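Local coordinates for protein putative O-GlcNAcase nagJ (Clostridium perfringens, PDB 6PV5) that probably hydrolyses terminal N-acetyl-hexosamine residues from glycoconjugates, as a family 84 glycoside hydrolase whose N-terminal, catalytic barrel and helical portions make up this chain, at residues A[43-48]-A[452-457]; A[218-223]-A[258-263]; A[376-381]-A[493-498]; A[532-537]-A[559-564]. One frame throughout, in Å; residues are numbered along the deposited sequence.

From the N terminus, the loop 43-48 of the N-terminal domain first meets helix 446-457 some 400 residues later, so contact 1 closes a very long loop that ties this domain to helix 446-457, which follows the eighth barrel strand. Nested inside it is contact 2, a short beta-alpha-beta closure pairing the second and third barrel strands. Contact 3 crosses contact 1: its first segment, 376-381, lies within the long loop, whereas its partner, 493-498, follows helix 480-487. It joins a barrel loop to the linker entering the C-terminal helices. Contact 4 comes last, in series with the others, pairing two consecutive helices of that bundle.

Contact 1 of 4, residues A[43-48]-A[452-457]; sequences YPTPKD and GADYGW
P44 and T45 settle against one face of helix 446-457, where D454 takes the central place. The backbone N of T45 donates to D454 OD1 at 3.0 Å, a nearly straight bond (166° at the hydrogen) that meets the carboxylate oxygen almost along its C-O bond. The P44 ring lies against W457 and the D454 carboxylate: its CB is 3.5 Å from W457 CB, and its CG rests 3.5 Å from the carbonyl oxygen A453 O. Y43 comes from another side and crosses D454 at about a right angle, its OH 3.5 Å from D454 CB, with ring and carboxylate planes inclined by 33°. CG of D454 lies anti to the backbone N (-173°), as does that of W457, which brings the carboxylate up to T45 N and sets the indole beside P44. The edge of that indole, at CD1, lies 3.8 Å from T45 O in the ring plane.

A second shell fixes these groups. S467 OG hydrogen-bonds both to D454 OD2 and to Y43 OH, so the carboxylate is held through both oxygens and the buried phenol has a polar partner. The indole NE1 bonds to D182, which also receives the backbone N of K47, and T45 O accepts from N458. The peptide bond before P44 is cis, which turns the chain sharply between the phenol and the proline ring. The loop thus lies between strand 174-182 of the N-terminal domain and helices 446-457 and 464-476 of the catalytic domain, with the Y43 ring packed on K470, A471 and I474.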
loop_
_atom_site.group_PDB
_atom_site.type_symbol
_atom_site.label_atom_id
_atom_site.label_comp_id
_atom_site.label_asym_id
_atom_site.label_seq_id
_atom_site.Cartn_x
_atom_site.Cartn_y
_atom_site.Cartn_z
ATOM N N TYR A 43 7.196 11.263 5.237
ATOM C CA TYR A 43 6.770 9.922 4.905
ATOM C C TYR A 43 6.247 9.974 3.479
ATOM O O TYR A 43 5.446 10.853 3.177
ATOM C CB TYR A 43 5.644 9.515 5.857
ATOM C CG TYR A 43 5.306 8.048 5.904
ATOM C CD1 TYR A 43 6.075 7.167 6.649
ATOM C CD2 TYR A 43 4.206 7.542 5.232
ATOM C CE1 TYR A 43 5.763 5.823 6.721
ATOM C CE2 TYR A 43 3.855 6.201 5.324
ATOM C CZ TYR A 43 4.646 5.337 6.063
ATOM O OH TYR A 43 4.349 4.011 6.150
ATOM N N PRO A 44 6.673 9.074 2.559
ATOM C CA PRO A 44 7.695 8.056 2.836
ATOM C C PRO A 44 9.061 8.647 3.179
ATOM O O PRO A 44 9.311 9.804 2.856
ATOM C CB PRO A 44 7.833 7.328 1.489
ATOM C CG PRO A 44 6.499 7.537 0.811
ATOM C CD PRO A 44 6.105 8.946 1.204
ATOM N N THR A 45 9.916 7.845 3.839
ATOM C CA THR A 45 11.237 8.273 4.279
ATOM C C THR A 45 12.100 8.689 3.084
ATOM O O THR A 45 12.383 7.875 2.206
ATOM C CB THR A 45 11.962 7.172 5.056
ATOM O OG1 THR A 45 11.127 6.789 6.151
ATOM C CG2 THR A 45 13.312 7.621 5.582
ATOM N N PRO A 46 12.551 9.965 3.009
ATOM C CA PRO A 46 13.418 10.413 1.910
ATOM C C PRO A 46 14.740 9.650 1.815
ATOM O O PRO A 46 15.284 9.214 2.831
ATOM C CB PRO A 46 13.626 11.912 2.185
ATOM C CG PRO A 46 13.250 12.104 3.638
ATOM C CD PRO A 46 12.208 11.051 3.939
ATOM N N LYS A 47 15.223 9.456 0.580
ATOM C CA LYS A 47 16.535 8.858 0.352
ATOM C C LYS A 47 17.577 9.570 1.214
ATOM O O LYS A 47 18.271 8.932 2.000
ATOM C CB LYS A 47 16.935 8.899 -1.128
ATOM N N ASP A 48 17.654 10.901 1.099
ATOM C CA ASP A 48 18.710 11.648 1.771
ATOM C C ASP A 48 18.119 12.903 2.410
ATOM O O ASP A 48 17.541 13.745 1.724
ATOM C CB ASP A 48 19.860 11.943 0.797
ATOM C CG ASP A 48 21.076 12.618 1.416
ATOM O OD1 ASP A 48 20.921 13.732 1.961
ATOM O OD2 ASP A 48 22.177 12.030 1.328
ATOM N N GLY A 452 3.209 0.237 2.450
ATOM C CA GLY A 452 3.521 -0.109 1.074
ATOM C C GLY A 452 4.074 1.086 0.286
ATOM O O GLY A 452 4.971 0.921 -0.542
ATOM N N ALA A 453 3.525 2.284 0.541
ATOM C CA ALA A 453 4.009 3.518 -0.078
ATOM C C ALA A 453 5.449 3.789 0.351
ATOM O O ALA A 453 6.257 4.258 -0.446
ATOM C CB ALA A 453 3.127 4.690 0.286
ATOM N N ASP A 454 5.734 3.514 1.625
ATOM C CA ASP A 454 7.027 3.784 2.231
ATOM C C ASP A 454 8.078 2.821 1.665
ATOM O O ASP A 454 9.207 3.220 1.367
ATOM C CB ASP A 454 6.904 3.755 3.755
ATOM C CG ASP A 454 8.152 4.186 4.502
ATOM O OD1 ASP A 454 8.840 5.097 4.017
ATOM O OD2 ASP A 454 8.423 3.609 5.567
ATOM N N TYR A 455 7.697 1.544 1.555
ATOM C CA TYR A 455 8.570 0.503 1.060
ATOM C C TYR A 455 8.861 0.750 -0.419
ATOM O O TYR A 455 10.006 0.623 -0.831
ATOM C CB TYR A 455 7.943 -0.885 1.216
ATOM C CG TYR A 455 8.735 -1.960 0.510
ATOM C CD1 TYR A 455 9.935 -2.435 1.036
ATOM C CD2 TYR A 455 8.309 -2.468 -0.705
ATOM C CE1 TYR A 455 10.671 -3.418 0.392
ATOM C CE2 TYR A 455 9.032 -3.453 -1.360
ATOM C CZ TYR A 455 10.228 -3.902 -0.825
ATOM O OH TYR A 455 10.921 -4.880 -1.476
ATOM N N GLY A 456 7.803 1.060 -1.187
ATOM C CA GLY A 456 7.889 1.313 -2.611
ATOM C C GLY A 456 8.802 2.502 -2.897
ATOM O O GLY A 456 9.578 2.482 -3.857
ATOM N N TRP A 457 8.722 3.523 -2.034
ATOM C CA TRP A 457 9.483 4.737 -2.256
ATOM C C TRP A 457 10.934 4.546 -1.812
ATOM O O TRP A 457 11.841 5.067 -2.445
ATOM C CB TRP A 457 8.840 5.943 -1.562
ATOM C CG TRP A 457 9.569 7.214 -1.861
ATOM C CD1 TRP A 457 10.563 7.791 -1.124
ATOM C CD2 TRP A 457 9.412 8.034 -3.036
ATOM N NE1 TRP A 457 11.005 8.930 -1.737
ATOM C CE2 TRP A 457 10.333 9.099 -2.920
ATOM C CE3 TRP A 457 8.597 7.973 -4.169
ATOM C CZ2 TRP A 457 10.458 10.082 -3.900
ATOM C CZ3 TRP A 457 8.721 8.948 -5.135
ATOM C CH2 TRP A 457 9.638 9.990 -4.996
#

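Contact 2 of 4, residues A[218-223]-A[258-263]; sequences NAYIYA and VDFVFA
Strands 219-222 and 259-263 run parallel, 4.7 Å apart at their closest and inclined by 21°, joined by five backbone hydrogen bonds that alternate from D259 N to N218 O at one end to A263 N to Y222 O at the other. The first is short, 2.7 Å between D259 N and N218 O; the last, 3.2 Å from A263 N to Y222 O, is the longest of the five.

Y220, Y222, F260 and F262 share one face of the sheet and form an aromatic cluster. F260 touches both tyrosines: its CZ meets Y222 CB at 3.5 Å, and its CE2 comes to 3.9 Å from Y220 CE2, at the edge of that tyrosine ring. The F260 and Y222 rings are near parallel (28°) but slid apart, so they barely overlap. On its other flank Y222 CD2 approaches F262 CE1 at 3.8 Å. All four have CG anti to the backbone N (Y222 chi1 -177°), and across the strands the touching side chains lie side by side and point the same way. On the opposite face sit smaller groups, A219, I221, D259 and V261, with I221 CG1 4.0 Å from V261 CB.

The phenols find their partners farther out, Y220 OH at E193 and Y222 OH at D227 and R245. The two strands belong to a beta-alpha-beta unit, completed by helix 243-255, of the eight-stranded parallel barrel: that helix packs on F260 through M246, L249 and I250, helix 202-214 lies against Y220 and V258, and strand 188-192 flanks A219 and I221.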
loop_
_atom_site.group_PDB
_atom_site.type_symbol
_atom_site.label_atom_id
_atom_site.label_comp_id
_atom_site.label_asym_id
_atom_site.label_seq_id
_atom_site.Cartn_x
_atom_site.Cartn_y
_atom_site.Cartn_z
ATOM N N ASN A 218 2.210 6.310 -7.395
ATOM C CA ASN A 218 2.096 6.972 -8.683
ATOM C C ASN A 218 1.166 6.202 -9.605
ATOM O O ASN A 218 1.093 6.533 -10.777
ATOM C CB ASN A 218 3.473 7.221 -9.318
ATOM C CG ASN A 218 4.238 5.963 -9.696
ATOM O OD1 ASN A 218 3.782 4.840 -9.465
ATOM N ND2 ASN A 218 5.404 6.136 -10.303
ATOM N N ALA A 219 0.469 5.167 -9.109
ATOM C CA ALA A 219 -0.459 4.496 -10.004
ATOM C C ALA A 219 -1.628 3.857 -9.260
ATOM O O ALA A 219 -1.485 3.356 -8.151
ATOM C CB ALA A 219 0.266 3.460 -10.833
ATOM N N TYR A 220 -2.766 3.816 -9.947
ATOM C CA TYR A 220 -3.937 3.096 -9.501
ATOM C C TYR A 220 -4.400 2.191 -10.628
ATOM O O TYR A 220 -4.777 2.670 -11.693
ATOM C CB TYR A 220 -5.022 4.095 -9.076
ATOM C CG TYR A 220 -6.403 3.516 -8.920
ATOM C CD1 TYR A 220 -6.663 2.524 -7.983
ATOM C CD2 TYR A 220 -7.458 3.966 -9.701
ATOM C CE1 TYR A 220 -7.927 1.977 -7.848
ATOM C CE2 TYR A 220 -8.734 3.442 -9.566
ATOM C CZ TYR A 220 -8.971 2.447 -8.633
ATOM O OH TYR A 220 -10.227 1.925 -8.487
ATOM N N ILE A 221 -4.386 0.878 -10.382
ATOM C CA ILE A 221 -4.815 -0.063 -11.399
ATOM C C ILE A 221 -6.294 -0.370 -11.221
ATOM O O ILE A 221 -6.719 -1.059 -10.288
ATOM C CB ILE A 221 -3.918 -1.323 -11.450
ATOM C CG1 ILE A 221 -2.440 -0.952 -11.587
ATOM C CG2 ILE A 221 -4.363 -2.243 -12.572
ATOM C CD1 ILE A 221 -1.512 -2.140 -11.588
ATOM N N TYR A 222 -7.086 0.153 -12.156
ATOM C CA TYR A 222 -8.523 -0.036 -12.150
ATOM C C TYR A 222 -8.864 -1.411 -12.707
ATOM O O TYR A 222 -8.946 -1.613 -13.921
ATOM C CB TYR A 222 -9.192 1.126 -12.883
ATOM C CG TYR A 222 -10.695 1.086 -12.875
ATOM C CD1 TYR A 222 -11.421 1.586 -11.800
ATOM C CD2 TYR A 222 -11.397 0.551 -13.944
ATOM C CE1 TYR A 222 -12.809 1.545 -11.788
ATOM C CE2 TYR A 222 -12.783 0.507 -13.945
ATOM C CZ TYR A 222 -13.491 1.029 -12.875
ATOM O OH TYR A 222 -14.860 0.974 -12.878
ATOM N N ALA A 223 -9.074 -2.374 -11.808
ATOM C CA ALA A 223 -9.301 -3.744 -12.251
ATOM C C ALA A 223 -10.478 -4.394 -11.516
ATOM O O ALA A 223 -10.419 -5.570 -11.178
ATOM C CB ALA A 223 -8.016 -4.534 -12.111
ATOM N N VAL A 258 -1.059 10.484 -10.356
ATOM C CA VAL A 258 -1.319 9.065 -10.226
ATOM C C VAL A 258 -1.764 8.561 -11.585
ATOM O O VAL A 258 -2.778 9.019 -12.095
ATOM C CB VAL A 258 -2.396 8.771 -9.158
ATOM C CG1 VAL A 258 -2.825 7.320 -9.184
ATOM C CG2 VAL A 258 -1.961 9.187 -7.761
ATOM N N ASP A 259 -1.011 7.610 -12.148
ATOM C CA ASP A 259 -1.419 6.981 -13.395
ATOM C C ASP A 259 -2.670 6.148 -13.173
ATOM O O ASP A 259 -2.655 5.180 -12.409
ATOM C CB ASP A 259 -0.339 6.071 -13.994
ATOM C CG ASP A 259 0.862 6.846 -14.491
ATOM O OD1 ASP A 259 0.649 7.931 -15.080
ATOM O OD2 ASP A 259 1.993 6.365 -14.287
ATOM N N PHE A 260 -3.741 6.534 -13.874
ATOM C CA PHE A 260 -4.914 5.700 -13.952
ATOM C C PHE A 260 -4.627 4.624 -14.986
ATOM O O PHE A 260 -4.525 4.919 -16.179
ATOM C CB PHE A 260 -6.154 6.516 -14.336
ATOM C CG PHE A 260 -7.437 5.735 -14.261
ATOM C CD1 PHE A 260 -7.865 4.962 -15.319
ATOM C CD2 PHE A 260 -8.237 5.797 -13.133
ATOM C CE1 PHE A 260 -9.055 4.256 -15.247
ATOM C CE2 PHE A 260 -9.418 5.081 -13.051
ATOM C CZ PHE A 260 -9.839 4.325 -14.115
ATOM N N VAL A 261 -4.507 3.382 -14.509
ATOM C CA VAL A 261 -4.243 2.243 -15.376
ATOM C C VAL A 261 -5.546 1.482 -15.585
ATOM O O VAL A 261 -6.134 0.977 -14.630
ATOM C CB VAL A 261 -3.133 1.338 -14.798
ATOM C CG1 VAL A 261 -2.790 0.200 -15.745
ATOM C CG2 VAL A 261 -1.884 2.130 -14.437
ATOM N N PHE A 262 -5.992 1.376 -16.835
ATOM C CA PHE A 262 -7.187 0.596 -17.101
ATOM C C PHE A 262 -6.811 -0.832 -17.472
ATOM O O PHE A 262 -6.058 -1.054 -18.427
ATOM C CB PHE A 262 -8.031 1.229 -18.213
ATOM C CG PHE A 262 -9.382 0.573 -18.346
ATOM C CD1 PHE A 262 -10.490 1.097 -17.689
ATOM C CD2 PHE A 262 -9.535 -0.600 -19.054
ATOM C CE1 PHE A 262 -11.730 0.486 -17.773
ATOM C CE2 PHE A 262 -10.784 -1.200 -19.156
ATOM C CZ PHE A 262 -11.878 -0.665 -18.503
ATOM N N ALA A 263 -7.404 -1.798 -16.753
ATOM C CA ALA A 263 -7.112 -3.206 -16.957
ATOM C C ALA A 263 -8.239 -3.863 -17.742
ATOM O O ALA A 263 -9.411 -3.657 -17.433
ATOM C CB ALA A 263 -6.888 -3.910 -15.629
#

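Contact 3 of 4, residues A[376-381]-A[493-498]; sequences DVIPPN and LDTGRP
T495 reaches from the linker 493-498 into the loop 376-381, and its side chain carries the contact's direct hydrogen bond. CB, the first atom out, already lies 3.2 Å from the carbonyl oxygen P379 O. Beyond it the chain forks. OG1 donates to the same P379 O in a short hydrogen bond of 2.6 Å, approaching 19° from the carbonyl plane; a first torsion of -169° sets OG1 trans to the threonine nitrogen and directs it at this oxygen. The other branch, CG2, is left between the backbone N and the carbonyl carbon and turns to I378, meeting its CG2 at 3.8 Å. That isoleucine methyl also rests on D494 CB, 3.9 Å away, while the D494 carboxylate has its salt-bridge partner elsewhere, in K411.

The backbones also meet: P380 CA makes a CH...O contact with D494 O at 3.3 Å. Next to it a water takes a hydrogen bond from G496 N (3.1 Å) and lies 2.9 Å from P380 O, to which it can donate, bridging the two loops. R492 bonds to both P380 O and G496 O, one on each loop. W403 of strand 399-403 packs against both P379 and T495.

This is a loop-to-loop junction: the loop following the sixth strand of the (beta/alpha)8 barrel meets the connection into the helical C-terminal region, with I378 about 11 Å from the predicted proton donor D305, side chain to side chain.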
loop_
_atom_site.group_PDB
_atom_site.type_symbol
_atom_site.label_atom_id
_atom_site.label_comp_id
_atom_site.label_asym_id
_atom_site.label_seq_id
_atom_site.Cartn_x
_atom_site.Cartn_y
_atom_site.Cartn_z
ATOM N N ASP A 376 4.367 -17.924 -4.388
ATOM C CA ASP A 376 3.003 -18.424 -4.283
ATOM C C ASP A 376 2.008 -17.335 -4.663
ATOM O O ASP A 376 2.378 -16.175 -4.812
ATOM C CB ASP A 376 2.744 -18.866 -2.844
ATOM C CG ASP A 376 3.802 -19.875 -2.424
ATOM O OD1 ASP A 376 3.794 -21.028 -2.966
ATOM O OD2 ASP A 376 4.675 -19.481 -1.637
ATOM N N VAL A 377 0.732 -17.726 -4.764
ATOM C CA VAL A 377 -0.350 -16.764 -4.867
ATOM C C VAL A 377 -0.332 -15.786 -3.695
ATOM O O VAL A 377 -0.409 -14.570 -3.894
ATOM C CB VAL A 377 -1.691 -17.495 -5.022
ATOM C CG1 VAL A 377 -2.845 -16.508 -5.210
ATOM C CG2 VAL A 377 -1.610 -18.468 -6.186
ATOM N N ILE A 378 -0.222 -16.316 -2.470
ATOM C CA ILE A 378 -0.027 -15.483 -1.289
ATOM C C ILE A 378 1.234 -15.979 -0.566
ATOM O O ILE A 378 1.163 -16.911 0.221
ATOM C CB ILE A 378 -1.270 -15.506 -0.360
ATOM C CG1 ILE A 378 -2.596 -15.329 -1.118
ATOM C CG2 ILE A 378 -1.151 -14.472 0.763
ATOM C CD1 ILE A 378 -3.723 -16.148 -0.540
ATOM N N PRO A 379 2.437 -15.398 -0.804
ATOM C CA PRO A 379 3.680 -15.940 -0.232
ATOM C C PRO A 379 3.747 -15.742 1.283
ATOM O O PRO A 379 3.748 -14.605 1.769
ATOM C CB PRO A 379 4.787 -15.140 -0.937
ATOM C CG PRO A 379 4.089 -14.595 -2.182
ATOM C CD PRO A 379 2.686 -14.254 -1.692
ATOM N N PRO A 380 3.794 -16.854 2.059
ATOM C CA PRO A 380 3.659 -16.798 3.516
ATOM C C PRO A 380 4.827 -16.089 4.186
ATOM O O PRO A 380 4.674 -15.511 5.259
ATOM C CB PRO A 380 3.562 -18.277 3.960
ATOM C CG PRO A 380 4.125 -19.063 2.807
ATOM C CD PRO A 380 3.891 -18.235 1.558
ATOM N N ASN A 381 5.966 -16.076 3.499
ATOM C CA ASN A 381 7.186 -15.550 4.079
ATOM C C ASN A 381 7.788 -14.466 3.180
ATOM O O ASN A 381 9.011 -14.384 3.055
ATOM C CB ASN A 381 8.164 -16.704 4.322
ATOM C CG ASN A 381 9.445 -16.282 5.008
ATOM O OD1 ASN A 381 9.476 -15.267 5.699
ATOM N ND2 ASN A 381 10.502 -17.063 4.820
ATOM N N LEU A 493 -2.373 -12.829 8.140
ATOM C CA LEU A 493 -3.370 -13.610 7.431
ATOM C C LEU A 493 -2.674 -14.847 6.861
ATOM O O LEU A 493 -2.139 -15.647 7.622
ATOM C CB LEU A 493 -4.019 -12.731 6.353
ATOM C CG LEU A 493 -5.305 -11.970 6.716
ATOM C CD1 LEU A 493 -5.180 -11.246 8.030
ATOM C CD2 LEU A 493 -5.613 -10.948 5.634
ATOM N N ASP A 494 -2.667 -15.032 5.535
ATOM C CA ASP A 494 -1.805 -16.078 5.006
ATOM C C ASP A 494 -0.382 -15.547 4.820
ATOM O O ASP A 494 0.530 -16.302 4.548
ATOM C CB ASP A 494 -2.363 -16.696 3.729
ATOM C CG ASP A 494 -3.510 -17.650 3.999
ATOM O OD1 ASP A 494 -3.904 -17.768 5.175
ATOM O OD2 ASP A 494 -4.016 -18.248 3.019
ATOM N N THR A 495 -0.201 -14.239 4.975
ATOM C CA THR A 495 1.116 -13.631 4.967
ATOM C C THR A 495 1.018 -12.475 5.949
ATOM O O THR A 495 -0.077 -12.202 6.435
ATOM C CB THR A 495 1.534 -13.203 3.551
ATOM O OG1 THR A 495 2.921 -12.843 3.567
ATOM C CG2 THR A 495 0.713 -12.046 3.017
ATOM N N GLY A 496 2.141 -11.805 6.223
ATOM C CA GLY A 496 2.102 -10.632 7.085
ATOM C C GLY A 496 2.965 -10.823 8.325
ATOM O O GLY A 496 3.397 -11.936 8.625
ATOM N N ARG A 497 3.235 -9.727 9.022
ATOM C CA ARG A 497 3.876 -9.798 10.327
ATOM C C ARG A 497 3.073 -10.734 11.235
ATOM O O ARG A 497 1.838 -10.651 11.278
ATOM C CB ARG A 497 3.915 -8.378 10.899
ATOM C CG ARG A 497 4.352 -8.258 12.358
ATOM C CD ARG A 497 3.874 -6.916 12.884
ATOM N NE ARG A 497 4.221 -6.571 14.269
ATOM C CZ ARG A 497 3.457 -6.810 15.338
ATOM N NH1 ARG A 497 3.871 -6.417 16.529
ATOM N NH2 ARG A 497 2.291 -7.432 15.225
ATOM N N PRO A 498 3.735 -11.649 11.994
ATOM C CA PRO A 498 3.030 -12.488 12.979
ATOM C C PRO A 498 2.329 -11.636 14.039
ATOM O O PRO A 498 2.834 -10.590 14.432
ATOM C CB PRO A 498 4.154 -13.362 13.594
ATOM C CG PRO A 498 5.214 -13.359 12.481
ATOM C CD PRO A 498 5.187 -11.925 11.953
HETATM O O HOH W 1 5.075 -12.697 5.696
#

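Contact 4 of 4, residues A[532-537]-A[559-564]; sequences SKMVQV and SKFEIY
The side chains of M534 and F561 cross at about a right angle and make the tight, buried side of this helix pair. The methionine methyl CE stands over a face of the phenyl ring, 4.0 Å from its centroid and 27° off the ring normal, a CH-pi contact, while SD lies obliquely farther off in a Met-aromatic arrangement. The bend at the last methionine torsion, 63°, folds CE back over the ring and also lets it touch Y564 CB at 3.6 Å. Nearer the backbone, M534 CG packs against F561 CZ, likewise at 3.6 Å. V537 approaches from a different direction: its CG2 sits at the ring edge, 3.6 Å from F561 CE2. Thus F561 is held on a face by one residue and at its rim by another.

The other side is partly exposed and water-bridged although the backbones approach closely there, V535 CA lying 4.5 Å from E562 CA. There the extended E562 side chain places CG 3.5 Å from V535 O, and no direct hydrogen bond joins the two segments. Instead a water donates both to V535 O and to E562 OE1, 2.7 Å from each, so it links the carboxylate to the carbonyl.

The segments are pieces of consecutive helices, 521-544 and 548-579, running roughly antiparallel (149°) with local axes 7.4 Å apart at their closest. F486 and H489 set their rings edge-to-face with F561, and helix 583-601 touches I563 and Y564 through L600, making the pair part of the C-terminal helical bundle.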
loop_
_atom_site.group_PDB
_atom_site.type_symbol
_atom_site.label_atom_id
_atom_site.label_comp_id
_atom_site.label_asym_id
_atom_site.label_seq_id
_atom_site.Cartn_x
_atom_site.Cartn_y
_atom_site.Cartn_z
ATOM N N SER A 532 -5.644 -6.282 30.100
ATOM C CA SER A 532 -6.337 -5.105 30.606
ATOM C C SER A 532 -6.379 -4.017 29.532
ATOM O O SER A 532 -7.346 -3.271 29.454
ATOM C CB SER A 532 -5.729 -4.572 31.883
ATOM O OG SER A 532 -5.632 -5.616 32.840
ATOM N N LYS A 533 -5.324 -3.909 28.723
ATOM C CA LYS A 533 -5.334 -2.895 27.677
ATOM C C LYS A 533 -6.372 -3.282 26.627
ATOM O O LYS A 533 -7.093 -2.424 26.144
ATOM C CB LYS A 533 -3.948 -2.742 27.048
ATOM C CG LYS A 533 -2.884 -2.167 27.970
ATOM C CD LYS A 533 -1.518 -2.298 27.357
ATOM C CE LYS A 533 -0.422 -1.852 28.296
ATOM N NZ LYS A 533 0.922 -2.119 27.731
ATOM N N MET A 534 -6.472 -4.585 26.338
ATOM C CA MET A 534 -7.417 -5.115 25.369
ATOM C C MET A 534 -8.842 -4.793 25.812
ATOM O O MET A 534 -9.695 -4.466 24.984
ATOM C CB MET A 534 -7.263 -6.634 25.193
ATOM C CG MET A 534 -5.928 -7.046 24.567
ATOM S SD MET A 534 -5.725 -8.843 24.378
ATOM C CE MET A 534 -7.041 -9.293 23.249
ATOM N N VAL A 535 -9.091 -4.881 27.124
ATOM C CA VAL A 535 -10.404 -4.545 27.658
ATOM C C VAL A 535 -10.733 -3.076 27.391
ATOM O O VAL A 535 -11.874 -2.761 27.064
ATOM C CB VAL A 535 -10.563 -4.915 29.147
ATOM C CG1 VAL A 535 -11.800 -4.277 29.769
ATOM C CG2 VAL A 535 -10.611 -6.426 29.322
ATOM N N GLN A 536 -9.743 -2.187 27.519
ATOM C CA GLN A 536 -10.007 -0.751 27.567
ATOM C C GLN A 536 -10.023 -0.085 26.190
ATOM O O GLN A 536 -10.661 0.952 26.024
ATOM C CB GLN A 536 -8.913 -0.017 28.342
ATOM C CG GLN A 536 -8.762 -0.417 29.798
ATOM C CD GLN A 536 -7.510 0.231 30.339
ATOM O OE1 GLN A 536 -7.416 1.457 30.433
ATOM N NE2 GLN A 536 -6.525 -0.588 30.681
ATOM N N VAL A 537 -9.245 -0.584 25.222
ATOM C CA VAL A 537 -9.054 0.237 24.033
ATOM C C VAL A 537 -10.310 0.323 23.155
ATOM O O VAL A 537 -10.520 1.363 22.550
ATOM C CB VAL A 537 -7.765 -0.073 23.236
ATOM C CG1 VAL A 537 -6.502 -0.036 24.092
ATOM C CG2 VAL A 537 -7.854 -1.352 22.441
ATOM N N SER A 559 -15.380 -5.160 19.416
ATOM C CA SER A 559 -16.244 -5.741 20.431
ATOM C C SER A 559 -15.709 -7.102 20.845
ATOM O O SER A 559 -15.692 -7.412 22.032
ATOM C CB SER A 559 -17.682 -5.855 19.929
ATOM O OG SER A 559 -18.132 -4.576 19.513
ATOM N N LYS A 560 -15.312 -7.908 19.850
ATOM C CA LYS A 560 -14.741 -9.216 20.112
ATOM C C LYS A 560 -13.439 -9.056 20.899
ATOM O O LYS A 560 -13.162 -9.854 21.799
ATOM C CB LYS A 560 -14.515 -10.013 18.824
ATOM C CG LYS A 560 -14.096 -11.453 19.066
ATOM C CD LYS A 560 -14.438 -12.385 17.961
ATOM C CE LYS A 560 -14.057 -13.809 18.280
ATOM N NZ LYS A 560 -14.483 -14.704 17.165
ATOM N N PHE A 561 -12.679 -8.000 20.587
ATOM C CA PHE A 561 -11.372 -7.773 21.201
ATOM C C PHE A 561 -11.533 -7.525 22.701
ATOM O O PHE A 561 -10.736 -7.999 23.491
ATOM C CB PHE A 561 -10.720 -6.531 20.596
ATOM C CG PHE A 561 -9.255 -6.295 20.869
ATOM C CD1 PHE A 561 -8.277 -7.129 20.337
ATOM C CD2 PHE A 561 -8.842 -5.173 21.576
ATOM C CE1 PHE A 561 -6.921 -6.865 20.538
ATOM C CE2 PHE A 561 -7.488 -4.907 21.770
ATOM C CZ PHE A 561 -6.524 -5.744 21.245
ATOM N N GLU A 562 -12.581 -6.785 23.073
ATOM C CA GLU A 562 -12.890 -6.507 24.467
ATOM C C GLU A 562 -13.168 -7.801 25.226
ATOM O O GLU A 562 -12.698 -7.952 26.348
ATOM C CB GLU A 562 -14.090 -5.567 24.585
ATOM C CG GLU A 562 -14.279 -5.051 26.001
ATOM C CD GLU A 562 -15.411 -4.055 26.196
ATOM O OE1 GLU A 562 -15.497 -3.081 25.428
ATOM O OE2 GLU A 562 -16.189 -4.246 27.134
ATOM N N ILE A 563 -13.932 -8.716 24.617
ATOM C CA ILE A 563 -14.261 -10.010 25.206
ATOM C C ILE A 563 -13.009 -10.887 25.357
ATOM O O ILE A 563 -12.878 -11.582 26.372
ATOM C CB ILE A 563 -15.350 -10.743 24.390
ATOM C CG1 ILE A 563 -16.631 -9.919 24.213
ATOM C CG2 ILE A 563 -15.646 -12.128 24.972
ATOM C CD1 ILE A 563 -17.695 -10.652 23.410
ATOM N N TYR A 564 -12.121 -10.908 24.340
ATOM C CA TYR A 564 -10.839 -11.586 24.473
ATOM C C TYR A 564 -10.090 -11.058 25.703
ATOM O O TYR A 564 -9.545 -11.843 26.466
ATOM C CB TYR A 564 -9.944 -11.396 23.241
ATOM C CG TYR A 564 -10.172 -12.407 22.156
ATOM C CD1 TYR A 564 -9.920 -13.755 22.386
ATOM C CD2 TYR A 564 -10.613 -12.019 20.900
ATOM C CE1 TYR A 564 -10.131 -14.698 21.398
ATOM C CE2 TYR A 564 -10.839 -12.957 19.905
ATOM C CZ TYR A 564 -10.587 -14.291 20.152
ATOM O OH TYR A 564 -10.753 -15.233 19.179
HETATM O O HOH W 2 -13.685 -1.122 25.976
#